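Local coordinates for protein, related to general stress protein 26(GS26) of B.subtilis (Clostridium acetobutylicum, PDB 2HQ7) that is of unproven function but belongs to the pyridoxamine 5'-phosphate oxidase family, is related to general stress protein 26, and probably binds a flavin, at residues 48-54 with 116-122; 96-100 with 112-117. All coordinates share one frame. Residues are numbered along the deposited sequence.

Contact 1: 48-54 with 116-122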
loop_
_atom_site.group_PDB
_atom_site.type_symbol
_atom_site.label_atom_id
_atom_site.label_comp_id
_atom_site.label_asym_id
_atom_site.label_seq_id
_atom_site.Cartn_x
_atom_site.Cartn_y
_atom_site.Cartn_z
ATOM N N PHE B 48 14.382 5.523 -6.251
ATOM C CA PHE B 48 14.044 4.132 -6.531
ATOM C C PHE B 48 13.759 3.966 -8.011
ATOM O O PHE B 48 13.050 4.764 -8.615
ATOM C CB PHE B 48 12.827 3.730 -5.732
ATOM C CG PHE B 48 13.103 3.599 -4.285
ATOM C CD1 PHE B 48 13.286 4.739 -3.502
ATOM C CD2 PHE B 48 13.259 2.364 -3.713
ATOM C CE1 PHE B 48 13.574 4.649 -2.178
ATOM C CE2 PHE B 48 13.537 2.268 -2.361
ATOM C CZ PHE B 48 13.707 3.413 -1.607
ATOM N N TRP B 49 14.244 2.893 -8.582
ATOM C CA TRP B 49 13.924 2.561 -9.965
ATOM C C TRP B 49 13.120 1.287 -9.881
ATOM O O TRP B 49 13.541 0.326 -9.235
ATOM C CB TRP B 49 15.214 2.340 -10.767
ATOM C CG TRP B 49 15.960 3.599 -11.056
ATOM C CD1 TRP B 49 15.849 4.367 -12.161
ATOM C CD2 TRP B 49 16.931 4.237 -10.218
ATOM N NE1 TRP B 49 16.667 5.457 -12.058
ATOM C CE2 TRP B 49 17.387 5.360 -10.898
ATOM C CE3 TRP B 49 17.507 3.920 -8.993
ATOM C CZ2 TRP B 49 18.331 6.227 -10.354
ATOM C CZ3 TRP B 49 18.441 4.756 -8.457
ATOM C CH2 TRP B 49 18.864 5.901 -9.148
ATOM N N LEU B 50 11.949 1.301 -10.495
ATOM C CA LEU B 50 11.004 0.214 -10.307
ATOM C C LEU B 50 10.555 -0.323 -11.628
ATOM O O LEU B 50 10.573 0.393 -12.643
ATOM C CB LEU B 50 9.779 0.712 -9.546
ATOM C CG LEU B 50 9.957 1.415 -8.211
ATOM C CD1 LEU B 50 8.668 2.086 -7.842
ATOM C CD2 LEU B 50 10.421 0.395 -7.095
ATOM N N SER B 51 10.140 -1.576 -11.608
ATOM C CA SER B 51 9.550 -2.231 -12.765
ATOM C C SER B 51 8.095 -2.617 -12.558
ATOM O O SER B 51 7.722 -3.064 -11.501
ATOM C CB SER B 51 10.290 -3.520 -13.088
ATOM O OG SER B 51 9.914 -3.957 -14.365
ATOM N N THR B 52 7.305 -2.460 -13.609
ATOM C CA THR B 52 5.947 -2.960 -13.640
ATOM C C THR B 52 5.552 -3.268 -15.076
ATOM O O THR B 52 6.253 -2.892 -16.040
ATOM C CB THR B 52 4.969 -1.964 -12.979
ATOM O OG1 THR B 52 3.748 -2.635 -12.629
ATOM C CG2 THR B 52 4.698 -0.743 -13.892
ATOM N N ASN B 53 4.436 -3.972 -15.217
ATOM C CA ASN B 53 3.904 -4.289 -16.535
ATOM C C ASN B 53 3.284 -3.063 -17.209
ATOM O O ASN B 53 2.548 -2.301 -16.585
ATOM C CB ASN B 53 2.896 -5.430 -16.446
ATOM C CG ASN B 53 1.751 -5.120 -15.480
ATOM O OD1 ASN B 53 1.811 -5.450 -14.277
ATOM N ND2 ASN B 53 0.723 -4.447 -15.993
ATOM N N THR B 54 3.611 -2.870 -18.487
ATOM C CA THR B 54 2.975 -1.833 -19.287
ATOM C C THR B 54 1.478 -2.076 -19.261
ATOM O O THR B 54 1.012 -3.128 -19.677
ATOM C CB THR B 54 3.433 -1.867 -20.736
ATOM O OG1 THR B 54 4.853 -2.027 -20.777
ATOM C CG2 THR B 54 3.018 -0.576 -21.469
ATOM N N ASP B 116 6.030 -5.402 -22.378
ATOM C CA ASP B 116 5.469 -5.251 -21.066
ATOM C C ASP B 116 6.440 -4.770 -19.980
ATOM O O ASP B 116 6.041 -4.667 -18.820
ATOM C CB ASP B 116 4.864 -6.580 -20.612
ATOM C CG ASP B 116 3.811 -7.089 -21.573
ATOM O OD1 ASP B 116 2.906 -6.306 -21.938
ATOM O OD2 ASP B 116 3.909 -8.266 -21.979
ATOM N N TYR B 117 7.698 -4.529 -20.331
ATOM C CA TYR B 117 8.682 -4.045 -19.380
ATOM C C TYR B 117 8.605 -2.529 -19.381
ATOM O O TYR B 117 8.971 -1.890 -20.352
ATOM C CB TYR B 117 10.064 -4.551 -19.776
ATOM C CG TYR B 117 11.272 -3.972 -19.033
ATOM C CD1 TYR B 117 11.245 -3.755 -17.678
ATOM C CD2 TYR B 117 12.449 -3.682 -19.710
ATOM C CE1 TYR B 117 12.357 -3.232 -17.006
ATOM C CE2 TYR B 117 13.583 -3.147 -19.043
ATOM C CZ TYR B 117 13.517 -2.919 -17.698
ATOM O OH TYR B 117 14.614 -2.414 -17.027
ATOM N N THR B 118 8.093 -1.962 -18.300
ATOM C CA THR B 118 8.122 -0.513 -18.071
ATOM C C THR B 118 9.053 -0.224 -16.895
ATOM O O THR B 118 9.032 -0.928 -15.898
ATOM C CB THR B 118 6.708 0.031 -17.790
ATOM O OG1 THR B 118 5.965 0.041 -19.010
ATOM C CG2 THR B 118 6.718 1.476 -17.200
ATOM N N ALA B 119 9.912 0.781 -17.037
ATOM C CA ALA B 119 10.792 1.168 -15.957
ATOM C C ALA B 119 10.399 2.550 -15.489
ATOM O O ALA B 119 10.106 3.437 -16.306
ATOM C CB ALA B 119 12.220 1.153 -16.400
ATOM N N LEU B 120 10.405 2.735 -14.182
ATOM C CA LEU B 120 10.027 4.022 -13.567
ATOM C C LEU B 120 11.107 4.518 -12.633
ATOM O O LEU B 120 11.852 3.741 -12.067
ATOM C CB LEU B 120 8.712 3.876 -12.789
ATOM C CG LEU B 120 7.612 3.356 -13.695
ATOM C CD1 LEU B 120 7.583 1.847 -13.540
ATOM C CD2 LEU B 120 6.283 3.919 -13.383
ATOM N N CYS B 121 11.221 5.826 -12.496
ATOM C CA CYS B 121 12.138 6.382 -11.496
ATOM C C CYS B 121 11.339 7.218 -10.483
ATOM O O CYS B 121 10.687 8.194 -10.857
ATOM C CB CYS B 121 13.198 7.206 -12.198
ATOM S SG CYS B 121 14.382 7.872 -11.073
ATOM N N PHE B 122 11.330 6.767 -9.223
ATOM C CA PHE B 122 10.719 7.497 -8.113
ATOM C C PHE B 122 11.749 8.318 -7.352
ATOM O O PHE B 122 12.782 7.801 -6.983
ATOM C CB PHE B 122 10.099 6.516 -7.126
ATOM C CG PHE B 122 9.625 7.155 -5.821
ATOM C CD1 PHE B 122 8.423 7.856 -5.760
ATOM C CD2 PHE B 122 10.334 6.956 -4.640
ATOM C CE1 PHE B 122 7.966 8.406 -4.546
ATOM C CE2 PHE B 122 9.874 7.460 -3.424
ATOM C CZ PHE B 122 8.695 8.186 -3.361
HETATM O O HOH W 1 1.628 -5.782 -19.753
#

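Contact 2: 96-100 with 112-117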
loop_
_atom_site.group_PDB
_atom_site.type_symbol
_atom_site.label_atom_id
_atom_site.label_comp_id
_atom_site.label_asym_id
_atom_site.label_seq_id
_atom_site.Cartn_x
_atom_site.Cartn_y
_atom_site.Cartn_z
ATOM N N LYS B 96 16.592 1.364 -19.602
ATOM C CA LYS B 96 15.953 0.106 -19.448
ATOM C C LYS B 96 16.976 -0.996 -19.408
ATOM O O LYS B 96 16.871 -1.871 -18.601
ATOM C CB LYS B 96 14.913 -0.071 -20.562
ATOM C CG LYS B 96 13.672 0.796 -20.285
ATOM C CD LYS B 96 12.658 0.825 -21.428
ATOM C CE LYS B 96 11.561 -0.199 -21.256
ATOM N NZ LYS B 96 10.564 -0.169 -22.381
ATOM N N GLU B 97 17.990 -0.910 -20.265
ATOM C CA GLU B 97 19.097 -1.862 -20.277
ATOM C C GLU B 97 19.968 -1.776 -19.019
ATOM O O GLU B 97 20.334 -2.804 -18.447
ATOM C CB GLU B 97 19.965 -1.588 -21.493
ATOM C CG GLU B 97 21.109 -2.521 -21.669
ATOM C CD GLU B 97 21.873 -2.198 -22.931
ATOM O OE1 GLU B 97 22.180 -1.005 -23.144
ATOM O OE2 GLU B 97 22.152 -3.132 -23.703
HETATM N N MSE B 98 20.312 -0.563 -18.589
HETATM C CA MSE B 98 21.118 -0.400 -17.390
HETATM C C MSE B 98 20.403 -0.825 -16.119
HETATM O O MSE B 98 21.047 -1.213 -15.154
HETATM C CB MSE B 98 21.576 1.025 -17.220
HETATM C CG MSE B 98 22.813 1.303 -18.011
HETATM SE SE MSE B 98 23.395 3.125 -17.763
HETATM C CE MSE B 98 22.061 4.040 -18.896
ATOM N N LEU B 99 19.081 -0.769 -16.114
ATOM C CA LEU B 99 18.331 -1.138 -14.920
ATOM C C LEU B 99 17.896 -2.587 -14.876
ATOM O O LEU B 99 17.523 -3.087 -13.807
ATOM C CB LEU B 99 17.113 -0.227 -14.850
ATOM C CG LEU B 99 17.423 1.216 -14.524
ATOM C CD1 LEU B 99 16.149 2.027 -14.829
ATOM C CD2 LEU B 99 17.923 1.297 -13.019
ATOM N N TRP B 100 17.935 -3.263 -16.029
ATOM C CA TRP B 100 17.581 -4.680 -16.129
ATOM C C TRP B 100 18.324 -5.517 -15.098
ATOM O O TRP B 100 19.506 -5.282 -14.845
ATOM C CB TRP B 100 17.873 -5.201 -17.546
ATOM C CG TRP B 100 17.537 -6.649 -17.779
ATOM C CD1 TRP B 100 18.361 -7.711 -17.600
ATOM C CD2 TRP B 100 16.291 -7.185 -18.241
ATOM N NE1 TRP B 100 17.710 -8.881 -17.918
ATOM C CE2 TRP B 100 16.441 -8.582 -18.325
ATOM C CE3 TRP B 100 15.075 -6.615 -18.618
ATOM C CZ2 TRP B 100 15.405 -9.426 -18.734
ATOM C CZ3 TRP B 100 14.056 -7.447 -19.036
ATOM C CH2 TRP B 100 14.229 -8.839 -19.095
ATOM N N ILE B 112 14.934 -6.854 -22.631
ATOM C CA ILE B 112 14.835 -5.410 -22.534
ATOM C C ILE B 112 13.777 -4.871 -23.477
ATOM O O ILE B 112 13.115 -3.886 -23.162
ATOM C CB ILE B 112 16.223 -4.750 -22.780
ATOM C CG1 ILE B 112 17.123 -5.038 -21.578
ATOM C CG2 ILE B 112 16.087 -3.241 -23.063
ATOM C CD1 ILE B 112 18.613 -5.348 -21.926
ATOM N N ASP B 113 13.597 -5.520 -24.622
ATOM C CA ASP B 113 12.618 -5.055 -25.599
ATOM C C ASP B 113 11.212 -5.606 -25.399
ATOM O O ASP B 113 10.345 -5.341 -26.213
ATOM C CB ASP B 113 13.079 -5.381 -27.015
ATOM C CG ASP B 113 14.456 -4.848 -27.307
ATOM O OD1 ASP B 113 14.578 -3.623 -27.481
ATOM O OD2 ASP B 113 15.407 -5.661 -27.334
ATOM N N ASP B 114 10.977 -6.369 -24.330
ATOM C CA ASP B 114 9.640 -6.887 -24.036
ATOM C C ASP B 114 8.697 -5.695 -23.957
ATOM O O ASP B 114 9.009 -4.705 -23.289
ATOM C CB ASP B 114 9.646 -7.665 -22.722
ATOM C CG ASP B 114 8.409 -8.556 -22.533
ATOM O OD1 ASP B 114 7.271 -8.051 -22.415
ATOM O OD2 ASP B 114 8.597 -9.780 -22.419
ATOM N N PRO B 115 7.568 -5.744 -24.681
ATOM C CA PRO B 115 6.682 -4.597 -24.627
ATOM C C PRO B 115 6.022 -4.395 -23.263
ATOM O O PRO B 115 5.521 -3.324 -23.018
ATOM C CB PRO B 115 5.632 -4.907 -25.697
ATOM C CG PRO B 115 5.673 -6.363 -25.862
ATOM C CD PRO B 115 7.064 -6.787 -25.599
ATOM N N ASP B 116 6.030 -5.402 -22.378
ATOM C CA ASP B 116 5.469 -5.251 -21.066
ATOM C C ASP B 116 6.440 -4.770 -19.980
ATOM O O ASP B 116 6.041 -4.667 -18.820
ATOM C CB ASP B 116 4.864 -6.580 -20.612
ATOM C CG ASP B 116 3.811 -7.089 -21.573
ATOM O OD1 ASP B 116 2.906 -6.306 -21.938
ATOM O OD2 ASP B 116 3.909 -8.266 -21.979
ATOM N N TYR B 117 7.698 -4.529 -20.331
ATOM C CA TYR B 117 8.682 -4.045 -19.380
ATOM C C TYR B 117 8.605 -2.529 -19.381
ATOM O O TYR B 117 8.971 -1.890 -20.352
ATOM C CB TYR B 117 10.064 -4.551 -19.776
ATOM C CG TYR B 117 11.272 -3.972 -19.033
ATOM C CD1 TYR B 117 11.245 -3.755 -17.678
ATOM C CD2 TYR B 117 12.449 -3.682 -19.710
ATOM C CE1 TYR B 117 12.357 -3.232 -17.006
ATOM C CE2 TYR B 117 13.583 -3.147 -19.043
ATOM C CZ TYR B 117 13.517 -2.919 -17.698
ATOM O OH TYR B 117 14.614 -2.414 -17.027
HETATM O O HOH W 2 10.740 -2.788 -23.560
#

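Contact 1: 48-54 with 116-122
A cysteine sulfur sits on a tryptophan ring in this strand pair. C121 SG lies 3.9 Å from the centroid of the five-membered ring of W49, over its face, a sulfur-aromatic contact within a non-hydrogen-bonded pair. The strands run antiparallel, with axes 4.6 Å apart at closest approach. F48 with F122, L50 with L120 and T52 with T118 are the hydrogen-bonded pairs. The bonds are short at F122 N to F48 O (2.7 Å) and longer at T52 N to T118 O (3.3 Å). T54 N also donates to D116 O (3.0 Å). T54 OG1 is 2.9 Å from T118 OG1 and also bonds P115 O. A water joins T54 O to D116 OD1, weakly on the aspartate side.

Side chains alternate between two faces. F48, L50, T52, T118, L120 and F122 share one. Its apolar part, F48, L50, L120 and F122, packs against L70 of strand 67-74, L83 and I87 of strand 79-90, and V21 and V23 of strand 20-26. There F48 CD1 meets F122 CD2 at 3.9 Å. The antiparallel sheet is consistent with the split-barrel, FMN-binding fold of this family. Within it, strand 32-43 flanks 47-53, and strand 79-90 flanks 117-131.

Contact 2: 96-100 with 112-117
W100 turns the edge of its indole to the face of the Y117 ring. The stack is T-shaped: the W100 six-membered ring and the Y117 ring have centroids 5.4 Å apart and planes at 83°. I112 packs on the indole too. Its backbone N lies over one face, 3.7 Å from W100 CZ3, and its CG1 is 3.9 Å from W100 CE3. I112 CD1 also reaches E97 CG at 3.8 Å.

The Y117 hydroxyl ties the ring to the end of the helix. Y117 OH donates to K96 O at 2.8 Å. The same carbonyl accepts a weak bond from W100 N, the first residue to leave helical geometry. K96 lies along the tyrosine, with K96 CB 3.7 Å from Y117 CE2. At its tip, K96 NZ makes a weak bond to Y117 O (3.1 Å). It also donates to a water that bonds I112 O and D114 O, so the two link the helix to three backbone carbonyls of 112-117.

D114 to Y117 form a type I beta turn. D114 OD1 accepts from D116 N at 2.9 Å, which makes an Asx turn.

The contact lies near the surface. It joins the end of helix 93-99 to the loop entering strand 117-131. Y108 packs on W100 and Y117, while L99 rests on L40 and K41 of strand 32-43 and W49 of strand 47-53.

The two contacts adjoin, with centres about 9 Å apart on the same side of the chain's centre. Along the chain, strand 47-53 comes first, then helix 93-99, the loop and strand 117-131. Contact 2 is thus nested inside the loop closed by contact 1. They share D116 and Y117, where the loop passes into the strand. Contact 1 is buried sheet pairing; contact 2 lies further out, about 17 Å from the chain centre. L99 packs on W49 and K96 on A119, so the helix end covers part of the sheet. Both lie in the oxidase family region, and together they mark where the helix and loop between strands 79-90 and 117-131 rejoin the sheet.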